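Local coordinates for protein quinoline 2-oxidoreductase large subunit (PDB 1T3Q) that is the molybdenum-carrying subunit of a hydroxylase that oxidises quinoline at its C2 position, using a molybdopterin cytosine dinucleotide cofactor, at residues K11-R20 / G667-V675; G495-L503 / D528-T539. All coordinates share one frame; numbering follows the deposited sequence.

Contact 1: residues K11-R20 / G667-V675. With MCN (pterin cytosine dinucleotide), chain N.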
loop_
_atom_site.group_PDB
_atom_site.type_symbol
_atom_site.label_atom_id
_atom_site.label_comp_id
_atom_site.label_asym_id
_atom_site.label_seq_id
_atom_site.Cartn_x
_atom_site.Cartn_y
_atom_site.Cartn_z
ATOM N N LYS B 11 14.983 -23.488 -24.645
ATOM C CA LYS B 11 14.629 -22.131 -25.032
ATOM C C LYS B 11 13.397 -22.099 -25.934
ATOM O O LYS B 11 13.287 -22.869 -26.889
ATOM C CB LYS B 11 15.807 -21.462 -25.741
ATOM C CG LYS B 11 17.033 -21.297 -24.867
ATOM C CD LYS B 11 18.172 -20.615 -25.610
ATOM C CE LYS B 11 18.730 -21.494 -26.714
ATOM N NZ LYS B 11 19.903 -20.855 -27.381
ATOM N N LYS B 12 12.464 -21.213 -25.606
ATOM C CA LYS B 12 11.245 -21.037 -26.381
ATOM C C LYS B 12 10.953 -19.543 -26.367
ATOM O O LYS B 12 11.008 -18.890 -27.407
ATOM C CB LYS B 12 10.082 -21.813 -25.759
ATOM N N SER B 13 10.659 -19.002 -25.186
ATOM C CA SER B 13 10.399 -17.568 -25.048
ATOM C C SER B 13 11.747 -16.852 -25.112
ATOM O O SER B 13 11.892 -15.823 -25.770
ATOM C CB SER B 13 9.708 -17.269 -23.714
ATOM O OG SER B 13 9.425 -15.887 -23.587
ATOM N N ILE B 14 12.737 -17.409 -24.419
ATOM C CA ILE B 14 14.080 -16.848 -24.426
ATOM C C ILE B 14 14.575 -16.794 -25.868
ATOM O O ILE B 14 14.510 -17.792 -26.596
ATOM C CB ILE B 14 15.057 -17.723 -23.595
ATOM C CG1 ILE B 14 14.691 -17.646 -22.111
ATOM C CG2 ILE B 14 16.493 -17.261 -23.821
ATOM C CD1 ILE B 14 15.498 -18.590 -21.224
ATOM N N GLY B 15 15.069 -15.626 -26.274
ATOM C CA GLY B 15 15.565 -15.450 -27.627
ATOM C C GLY B 15 14.596 -14.683 -28.510
ATOM O O GLY B 15 14.931 -14.310 -29.633
ATOM N N THR B 16 13.389 -14.449 -28.007
ATOM C CA THR B 16 12.381 -13.722 -28.769
ATOM C C THR B 16 12.160 -12.329 -28.189
ATOM O O THR B 16 12.248 -12.128 -26.973
ATOM C CB THR B 16 11.040 -14.486 -28.797
ATOM O OG1 THR B 16 10.460 -14.512 -27.488
ATOM C CG2 THR B 16 11.265 -15.915 -29.279
ATOM N N SER B 17 11.885 -11.369 -29.067
ATOM C CA SER B 17 11.672 -9.988 -28.648
ATOM C C SER B 17 10.250 -9.705 -28.179
ATOM O O SER B 17 9.502 -8.979 -28.830
ATOM C CB SER B 17 12.053 -9.038 -29.783
ATOM O OG SER B 17 13.447 -9.090 -30.027
ATOM N N VAL B 18 9.891 -10.279 -27.036
ATOM C CA VAL B 18 8.574 -10.082 -26.445
ATOM C C VAL B 18 8.409 -8.602 -26.081
ATOM O O VAL B 18 9.336 -7.983 -25.550
ATOM C CB VAL B 18 8.420 -10.951 -25.162
ATOM C CG1 VAL B 18 7.157 -10.576 -24.404
ATOM C CG2 VAL B 18 8.396 -12.425 -25.540
ATOM N N LEU B 19 7.245 -8.030 -26.387
ATOM C CA LEU B 19 6.990 -6.630 -26.064
ATOM C C LEU B 19 6.937 -6.478 -24.545
ATOM O O LEU B 19 6.406 -7.339 -23.846
ATOM C CB LEU B 19 5.675 -6.161 -26.696
ATOM C CG LEU B 19 5.678 -6.191 -28.230
ATOM C CD1 LEU B 19 4.375 -5.613 -28.760
ATOM C CD2 LEU B 19 6.868 -5.395 -28.762
ATOM N N ARG B 20 7.480 -5.375 -24.042
ATOM C CA ARG B 20 7.530 -5.150 -22.601
ATOM C C ARG B 20 6.179 -4.972 -21.926
ATOM O O ARG B 20 5.379 -4.128 -22.316
ATOM C CB ARG B 20 8.425 -3.945 -22.291
ATOM C CG ARG B 20 9.808 -4.027 -22.925
ATOM C CD ARG B 20 10.806 -3.173 -22.158
ATOM N NE ARG B 20 10.198 -1.914 -21.733
ATOM C CZ ARG B 20 10.712 -1.112 -20.810
ATOM N NH1 ARG B 20 10.081 0.009 -20.481
ATOM N NH2 ARG B 20 11.857 -1.431 -20.219
ATOM N N GLY B 667 26.326 -13.874 -25.049
ATOM C CA GLY B 667 25.852 -15.238 -25.002
ATOM C C GLY B 667 24.439 -15.251 -25.550
ATOM O O GLY B 667 24.132 -14.525 -26.495
ATOM N N THR B 668 23.578 -16.060 -24.951
ATOM C CA THR B 668 22.192 -16.158 -25.387
ATOM C C THR B 668 21.407 -14.907 -24.996
ATOM O O THR B 668 21.336 -14.564 -23.820
ATOM C CB THR B 668 21.500 -17.382 -24.746
ATOM O OG1 THR B 668 22.149 -18.580 -25.189
ATOM C CG2 THR B 668 20.022 -17.435 -25.128
ATOM N N MET B 669 20.831 -14.225 -25.982
ATOM C CA MET B 669 20.024 -13.036 -25.705
ATOM C C MET B 669 18.631 -13.480 -25.279
ATOM O O MET B 669 18.011 -14.312 -25.943
ATOM C CB MET B 669 19.882 -12.160 -26.951
ATOM C CG MET B 669 21.154 -11.513 -27.451
ATOM S SD MET B 669 20.791 -10.416 -28.840
ATOM C CE MET B 669 20.689 -11.590 -30.179
ATOM N N ILE B 670 18.132 -12.924 -24.179
ATOM C CA ILE B 670 16.795 -13.265 -23.708
ATOM C C ILE B 670 15.780 -12.540 -24.589
ATOM O O ILE B 670 14.812 -13.132 -25.068
ATOM C CB ILE B 670 16.572 -12.801 -22.255
ATOM C CG1 ILE B 670 17.601 -13.452 -21.329
ATOM C CG2 ILE B 670 15.154 -13.147 -21.801
ATOM C CD1 ILE B 670 17.586 -12.862 -19.924
ATOM N N ASN B 671 16.033 -11.255 -24.812
ATOM C CA ASN B 671 15.146 -10.405 -25.591
ATOM C C ASN B 671 16.012 -9.483 -26.448
ATOM O O ASN B 671 16.473 -8.439 -25.984
ATOM C CB ASN B 671 14.271 -9.594 -24.624
ATOM C CG ASN B 671 13.124 -8.893 -25.313
ATOM O OD1 ASN B 671 13.332 -8.093 -26.220
ATOM N ND2 ASN B 671 11.897 -9.186 -24.877
ATOM N N PRO B 672 16.257 -9.867 -27.714
ATOM C CA PRO B 672 17.078 -9.067 -28.628
ATOM C C PRO B 672 16.687 -7.591 -28.675
ATOM O O PRO B 672 17.550 -6.720 -28.703
ATOM C CB PRO B 672 16.892 -9.777 -29.966
ATOM C CG PRO B 672 16.726 -11.213 -29.552
ATOM C CD PRO B 672 15.774 -11.092 -28.380
ATOM N N MET B 673 15.388 -7.315 -28.694
ATOM C CA MET B 673 14.901 -5.938 -28.724
ATOM C C MET B 673 15.425 -5.156 -27.509
ATOM O O MET B 673 15.952 -4.050 -27.639
ATOM C CB MET B 673 13.374 -5.929 -28.706
ATOM C CG MET B 673 12.761 -4.535 -28.737
ATOM S SD MET B 673 10.956 -4.586 -28.629
ATOM C CE MET B 673 10.760 -4.940 -26.859
ATOM N N ILE B 674 15.266 -5.738 -26.330
ATOM C CA ILE B 674 15.714 -5.092 -25.100
ATOM C C ILE B 674 17.229 -4.935 -25.077
ATOM O O ILE B 674 17.742 -3.901 -24.653
ATOM C CB ILE B 674 15.206 -5.878 -23.867
ATOM C CG1 ILE B 674 13.711 -5.589 -23.679
ATOM C CG2 ILE B 674 15.986 -5.479 -22.605
ATOM C CD1 ILE B 674 13.028 -6.446 -22.645
ATOM N N VAL B 675 17.950 -5.950 -25.552
ATOM C CA VAL B 675 19.407 -5.881 -25.588
ATOM C C VAL B 675 19.864 -4.731 -26.485
ATOM O O VAL B 675 20.794 -4.001 -26.140
ATOM C CB VAL B 675 20.026 -7.209 -26.112
ATOM C CG1 VAL B 675 21.513 -7.036 -26.358
ATOM C CG2 VAL B 675 19.778 -8.324 -25.111
HETATM N N1 MCN N . 19.396 -8.905 -21.391
HETATM C C2 MCN N . 18.862 -9.904 -22.268
HETATM N N3 MCN N . 19.765 -10.914 -22.561
HETATM C C4 MCN N . 21.074 -11.018 -22.101
HETATM C C5 MCN N . 21.571 -9.959 -21.215
HETATM C C6 MCN N . 20.741 -8.921 -20.864
HETATM O O2 MCN N . 17.736 -9.815 -22.706
HETATM N N4 MCN N . 21.843 -12.030 -22.441
HETATM C "C1'" MCN N . 18.387 -7.762 -21.000
HETATM C C2D MCN N . 17.713 -8.030 -19.578
HETATM O "O2'" MCN N . 16.331 -7.523 -19.575
HETATM C "C3'" MCN N . 18.649 -7.329 -18.615
HETATM C C4D MCN N . 19.100 -6.090 -19.350
HETATM O O4D MCN N . 19.011 -6.458 -20.817
HETATM O "O3'" MCN N . 17.928 -6.995 -17.377
HETATM C "C5'" MCN N . 20.461 -5.492 -18.893
HETATM O "O5'" MCN N . 21.370 -6.565 -18.919
HETATM P PA MCN N . 22.249 -7.034 -17.694
HETATM O O1A MCN N . 21.693 -8.357 -17.269
HETATM O O2A MCN N . 23.679 -6.893 -18.187
HETATM O O3A MCN N . 22.257 -5.998 -16.439
HETATM P PB MCN N . 21.156 -5.693 -15.317
HETATM O O1B MCN N . 21.764 -6.054 -14.002
HETATM O O2B MCN N . 19.835 -6.314 -15.665
HETATM O O3B MCN N . 20.953 -4.105 -15.421
HETATM C C10 MCN N . 21.847 -3.221 -14.792
HETATM C "C9'" MCN N . 22.679 -2.637 -15.887
HETATM C "C8'" MCN N . 23.593 -1.609 -15.180
HETATM S "S8'" MCN N . 24.723 -2.294 -13.976
HETATM C "C7'" MCN N . 23.626 -0.295 -15.411
HETATM S "S7'" MCN N . 24.676 0.879 -14.569
HETATM C "C6'" MCN N . 22.609 0.289 -16.450
HETATM C C7 MCN N . 22.225 -0.753 -17.466
HETATM O "O9'" MCN N . 21.751 -1.933 -16.838
HETATM N "N5'" MCN N . 21.503 0.922 -15.619
HETATM C C4A MCN N . 20.359 1.128 -16.487
HETATM N "N8'" MCN N . 21.135 -0.235 -18.361
HETATM C C4B MCN N . 20.167 0.646 -17.795
HETATM N "N1'" MCN N . 19.028 0.870 -18.608
HETATM C "C2'" MCN N . 18.060 1.625 -18.036
HETATM N "N2'" MCN N . 16.960 1.879 -18.776
HETATM N "N3'" MCN N . 18.145 2.116 -16.749
HETATM C "C4'" MCN N . 19.264 1.916 -15.857
HETATM O "O4'" MCN N . 19.260 2.380 -14.743
#
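The cytosine-binding loop of the molybdopterin cytosine dinucleotide site runs into the N-cap of helix 672-692, and Gly15, Ser17 and Val18 of the N-terminal segment bind its outer side while the base lies on the other. Gly15 N donates to Ile670 O (2.8 Å), coming in from above the carbonyl plane, and Gly15 CA adds a CH...O contact to Met669 O. At the cap, the Asn671 amide is used at both ends. Its ND2 gives a nearly straight bond to Val18 O (2.9 Å), in the plane of both the amide and the acceptor carbonyl, and has a second acceptor in Gln516. Its OD1 takes Ile674 N, the capping bond. CG stands anti to the backbone N (chi1 -168°), which carries the amide out beside Ser17 CA. Within the same first turn, Ser17 OG accepts from Met673 N (2.9 Å), so two backbone N-H groups of the first helical turn have side-chain acceptors. Pro672 CD packs on the same Ser17 OG, and the Met673 chain bends at chi3 to bring CE to Val18 O (3.6 Å).

On the inner side the loop backbone reads the cytosine edge: MCN N4 donates to Thr668 O (2.9 Å), Ile670 N points at N3 in an almost straight bond (3.1 Å), and Asn671 N reaches O2. All three of these bonds from the loop use main-chain atoms, which suggests that its part in reading the base rests on backbone shape more than on polar side chains. Val675 CG2 approaches the ring at C2 (3.4 Å).

Helix 510-522 lies against Val18, Ile670 and Asn671, while Leu19, Arg20 and Met673 pack on the small subunit; Arg20 also forms a salt bridge to Asp23, just ahead in helix 23-27.

Contact 2: residues G495-L503 / D528-T539; sequences GKVTVTTSL and DVVIQAGSTKNT
Strands 497-501 and 529-532 run parallel, their axes 4.6 Å apart and turned by 22°, with Val497, Thr498, Val499 and Thr500 paired to Val529, Val530, Ile531 and Gln532 through alternating backbone bonds from Val497 N to Thr501 N. On one face, Val499 lies beside Ile531, pointing the same way, and CD1 of the isoleucine touches Val499 CB at 3.6 Å; Val529 CG1 meets Val499 CG2 at 3.9 Å. The other face is more polar. Gln532 runs out extended beyond CG (chi2 -176°) and crosses the threonines, its amide over Thr498 CG2 (3.5 Å from CD). Gln532 NE2 donates to Thr500 OG1 at 3.0 Å, close to the amide plane though bent (133°), and also to Lys537 O of the second subunit. A leucine in its place would probably leave that Lys537 carbonyl without this donor and strip Thr500 OG1 of one partner. Farther along, Thr539 CG2 packs on Thr500 CG2 (3.7 Å). At the start of the pair the Lys496 chain lies across the Asp528 carboxylate, CE to OD2 3.3 Å, and a water joins Gly495 O to OD1. Helix 510-522 packs on the Val497, Val499, Val529 and Ile531 face, completing a beta-alpha-beta unit; strand 486-491 continues the sheet beyond 497-501, and the second subunit meets the threonine face.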
loop_
_atom_site.group_PDB
_atom_site.type_symbol
_atom_site.label_atom_id
_atom_site.label_comp_id
_atom_site.label_asym_id
_atom_site.label_seq_id
_atom_site.Cartn_x
_atom_site.Cartn_y
_atom_site.Cartn_z
ATOM N N GLY B 495 -2.084 -23.514 -12.362
ATOM C CA GLY B 495 -1.018 -23.695 -13.331
ATOM C C GLY B 495 -0.274 -22.434 -13.736
ATOM O O GLY B 495 0.570 -22.473 -14.629
ATOM N N LYS B 496 -0.593 -21.310 -13.103
ATOM C CA LYS B 496 0.091 -20.066 -13.417
ATOM C C LYS B 496 1.350 -20.028 -12.553
ATOM O O LYS B 496 1.493 -20.838 -11.639
ATOM C CB LYS B 496 -0.823 -18.868 -13.136
ATOM C CG LYS B 496 -2.096 -18.864 -13.982
ATOM C CD LYS B 496 -1.773 -18.966 -15.468
ATOM C CE LYS B 496 -3.010 -18.797 -16.347
ATOM N NZ LYS B 496 -4.053 -19.824 -16.090
ATOM N N VAL B 497 2.259 -19.104 -12.844
ATOM C CA VAL B 497 3.517 -19.030 -12.106
ATOM C C VAL B 497 3.801 -17.657 -11.498
ATOM O O VAL B 497 3.694 -16.637 -12.175
ATOM C CB VAL B 497 4.696 -19.407 -13.027
ATOM C CG1 VAL B 497 5.999 -19.383 -12.256
ATOM C CG2 VAL B 497 4.462 -20.786 -13.632
ATOM N N THR B 498 4.181 -17.650 -10.221
ATOM C CA THR B 498 4.505 -16.416 -9.505
ATOM C C THR B 498 5.977 -16.446 -9.104
ATOM O O THR B 498 6.400 -17.310 -8.335
ATOM C CB THR B 498 3.653 -16.264 -8.234
ATOM O OG1 THR B 498 2.265 -16.245 -8.590
ATOM C CG2 THR B 498 4.005 -14.964 -7.504
ATOM N N VAL B 499 6.749 -15.509 -9.643
ATOM C CA VAL B 499 8.177 -15.414 -9.361
ATOM C C VAL B 499 8.453 -14.193 -8.492
ATOM O O VAL B 499 7.897 -13.120 -8.726
ATOM C CB VAL B 499 8.994 -15.268 -10.671
ATOM C CG1 VAL B 499 10.480 -15.159 -10.362
ATOM C CG2 VAL B 499 8.726 -16.453 -11.582
ATOM N N THR B 500 9.298 -14.363 -7.481
ATOM C CA THR B 500 9.661 -13.252 -6.615
ATOM C C THR B 500 11.170 -13.094 -6.712
ATOM O O THR B 500 11.926 -14.054 -6.539
ATOM C CB THR B 500 9.260 -13.496 -5.146
ATOM O OG1 THR B 500 7.855 -13.772 -5.072
ATOM C CG2 THR B 500 9.555 -12.251 -4.303
ATOM N N THR B 501 11.608 -11.884 -7.022
ATOM C CA THR B 501 13.029 -11.624 -7.156
ATOM C C THR B 501 13.502 -10.478 -6.270
ATOM O O THR B 501 12.725 -9.618 -5.853
ATOM C CB THR B 501 13.393 -11.315 -8.621
ATOM O OG1 THR B 501 14.810 -11.162 -8.738
ATOM C CG2 THR B 501 12.704 -10.039 -9.093
ATOM N N SER B 502 14.797 -10.500 -5.986
ATOM C CA SER B 502 15.458 -9.503 -5.170
ATOM C C SER B 502 16.057 -8.450 -6.105
ATOM O O SER B 502 16.567 -7.418 -5.667
ATOM C CB SER B 502 16.554 -10.189 -4.359
ATOM O OG SER B 502 17.190 -11.193 -5.149
ATOM N N LEU B 503 15.992 -8.734 -7.401
ATOM C CA LEU B 503 16.492 -7.820 -8.425
ATOM C C LEU B 503 15.544 -6.621 -8.507
ATOM O O LEU B 503 14.325 -6.786 -8.476
ATOM C CB LEU B 503 16.530 -8.535 -9.782
ATOM C CG LEU B 503 17.831 -9.140 -10.329
ATOM C CD1 LEU B 503 18.797 -9.469 -9.220
ATOM C CD2 LEU B 503 17.496 -10.377 -11.151
ATOM N N ASP B 528 1.747 -16.595 -18.697
ATOM C CA ASP B 528 1.242 -17.277 -17.503
ATOM C C ASP B 528 2.160 -17.056 -16.304
ATOM O O ASP B 528 1.970 -17.658 -15.250
ATOM C CB ASP B 528 1.119 -18.783 -17.746
ATOM C CG ASP B 528 -0.112 -19.149 -18.537
ATOM O OD1 ASP B 528 -0.291 -20.350 -18.823
ATOM O OD2 ASP B 528 -0.901 -18.242 -18.866
ATOM N N VAL B 529 3.150 -16.189 -16.481
ATOM C CA VAL B 529 4.118 -15.899 -15.429
ATOM C C VAL B 529 4.104 -14.436 -15.016
ATOM O O VAL B 529 3.965 -13.552 -15.859
ATOM C CB VAL B 529 5.552 -16.224 -15.914
ATOM C CG1 VAL B 529 6.561 -15.960 -14.802
ATOM C CG2 VAL B 529 5.625 -17.666 -16.381
ATOM N N VAL B 530 4.250 -14.171 -13.721
ATOM C CA VAL B 530 4.320 -12.790 -13.265
ATOM C C VAL B 530 5.563 -12.613 -12.398
ATOM O O VAL B 530 5.899 -13.485 -11.596
ATOM C CB VAL B 530 3.068 -12.347 -12.461
ATOM C CG1 VAL B 530 2.941 -13.139 -11.168
ATOM C CG2 VAL B 530 3.171 -10.862 -12.153
ATOM N N ILE B 531 6.256 -11.497 -12.590
ATOM C CA ILE B 531 7.450 -11.204 -11.817
ATOM C C ILE B 531 7.122 -10.212 -10.703
ATOM O O ILE B 531 6.611 -9.117 -10.954
ATOM C CB ILE B 531 8.564 -10.608 -12.704
ATOM C CG1 ILE B 531 8.906 -11.583 -13.836
ATOM C CG2 ILE B 531 9.813 -10.319 -11.860
ATOM C CD1 ILE B 531 9.348 -12.957 -13.355
ATOM N N GLN B 532 7.412 -10.620 -9.471
ATOM C CA GLN B 532 7.190 -9.797 -8.288
ATOM C C GLN B 532 8.541 -9.285 -7.820
ATOM O O GLN B 532 9.453 -10.071 -7.566
ATOM C CB GLN B 532 6.541 -10.624 -7.172
ATOM C CG GLN B 532 5.115 -11.021 -7.466
ATOM C CD GLN B 532 4.456 -11.754 -6.321
ATOM O OE1 GLN B 532 3.236 -11.742 -6.197
ATOM N NE2 GLN B 532 5.257 -12.407 -5.484
ATOM N N ALA B 533 8.664 -7.967 -7.716
ATOM C CA ALA B 533 9.904 -7.337 -7.285
ATOM C C ALA B 533 9.567 -6.072 -6.513
ATOM O O ALA B 533 8.411 -5.676 -6.447
ATOM C CB ALA B 533 10.755 -6.996 -8.494
ATOM N N GLY B 534 10.570 -5.442 -5.919
ATOM C CA GLY B 534 10.312 -4.213 -5.186
ATOM C C GLY B 534 9.849 -4.352 -3.746
ATOM O O GLY B 534 9.214 -3.441 -3.206
ATOM N N SER B 535 10.141 -5.492 -3.127
ATOM C CA SER B 535 9.787 -5.729 -1.727
ATOM C C SER B 535 10.758 -6.727 -1.118
ATOM O O SER B 535 11.065 -7.753 -1.732
ATOM C CB SER B 535 8.374 -6.282 -1.587
ATOM O OG SER B 535 8.115 -6.599 -0.227
ATOM N N THR B 536 11.234 -6.424 0.088
ATOM C CA THR B 536 12.167 -7.300 0.787
ATOM C C THR B 536 11.446 -8.292 1.705
ATOM O O THR B 536 12.082 -8.984 2.507
ATOM C CB THR B 536 13.172 -6.487 1.624
ATOM O OG1 THR B 536 12.462 -5.649 2.546
ATOM C CG2 THR B 536 14.037 -5.620 0.724
ATOM N N LYS B 537 10.124 -8.366 1.592
ATOM C CA LYS B 537 9.352 -9.298 2.414
ATOM C C LYS B 537 9.756 -10.744 2.146
ATOM O O LYS B 537 9.614 -11.611 3.012
ATOM C CB LYS B 537 7.855 -9.149 2.145
ATOM C CG LYS B 537 7.173 -8.040 2.926
ATOM C CD LYS B 537 5.684 -8.100 2.651
ATOM C CE LYS B 537 4.870 -7.517 3.773
ATOM N NZ LYS B 537 3.417 -7.738 3.513
ATOM N N ASN B 538 10.237 -11.003 0.936
ATOM C CA ASN B 538 10.671 -12.343 0.545
ATOM C C ASN B 538 11.832 -12.262 -0.439
ATOM O O ASN B 538 11.901 -11.347 -1.264
ATOM C CB ASN B 538 9.503 -13.135 -0.061
ATOM C CG ASN B 538 8.379 -13.378 0.943
ATOM O OD1 ASN B 538 7.495 -12.534 1.132
ATOM N ND2 ASN B 538 8.423 -14.525 1.608
ATOM N N THR B 539 12.721 -13.248 -0.338
ATOM C CA THR B 539 13.951 -13.381 -1.119
ATOM C C THR B 539 14.963 -12.365 -0.598
ATOM O O THR B 539 14.617 -11.478 0.180
ATOM C CB THR B 539 13.771 -13.177 -2.666
ATOM O OG1 THR B 539 13.603 -11.788 -2.976
ATOM C CG2 THR B 539 12.587 -13.976 -3.181
HETATM O O HOH W 1 0.251 -22.566 -17.253
HETATM O O HOH W 2 10.537 -8.583 -4.195
HETATM O O HOH W 3 13.027 -6.797 -5.808
#

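From the N terminus, the chain first passes through 11-20, whose partner 667-675 comes some 650 residues later, so contact 1 closes a very long loop. Contact 2 is nested inside it: 495-503 leads through helix 510-522 and returns as 529-532, a short closure within one beta-alpha-beta unit. The contacts do not touch; their centres are 19 Å apart and their nearest atoms about 8 Å. Helix 510-522 bridges them, packing on the hydrophobic sheet face of contact 2 while Gln516 and Asp520 hold the N-terminal segment of contact 1. Contact 1 thus ties the chain's beginning to the cofactor loop and small subunit, and contact 2 faces the second large subunit.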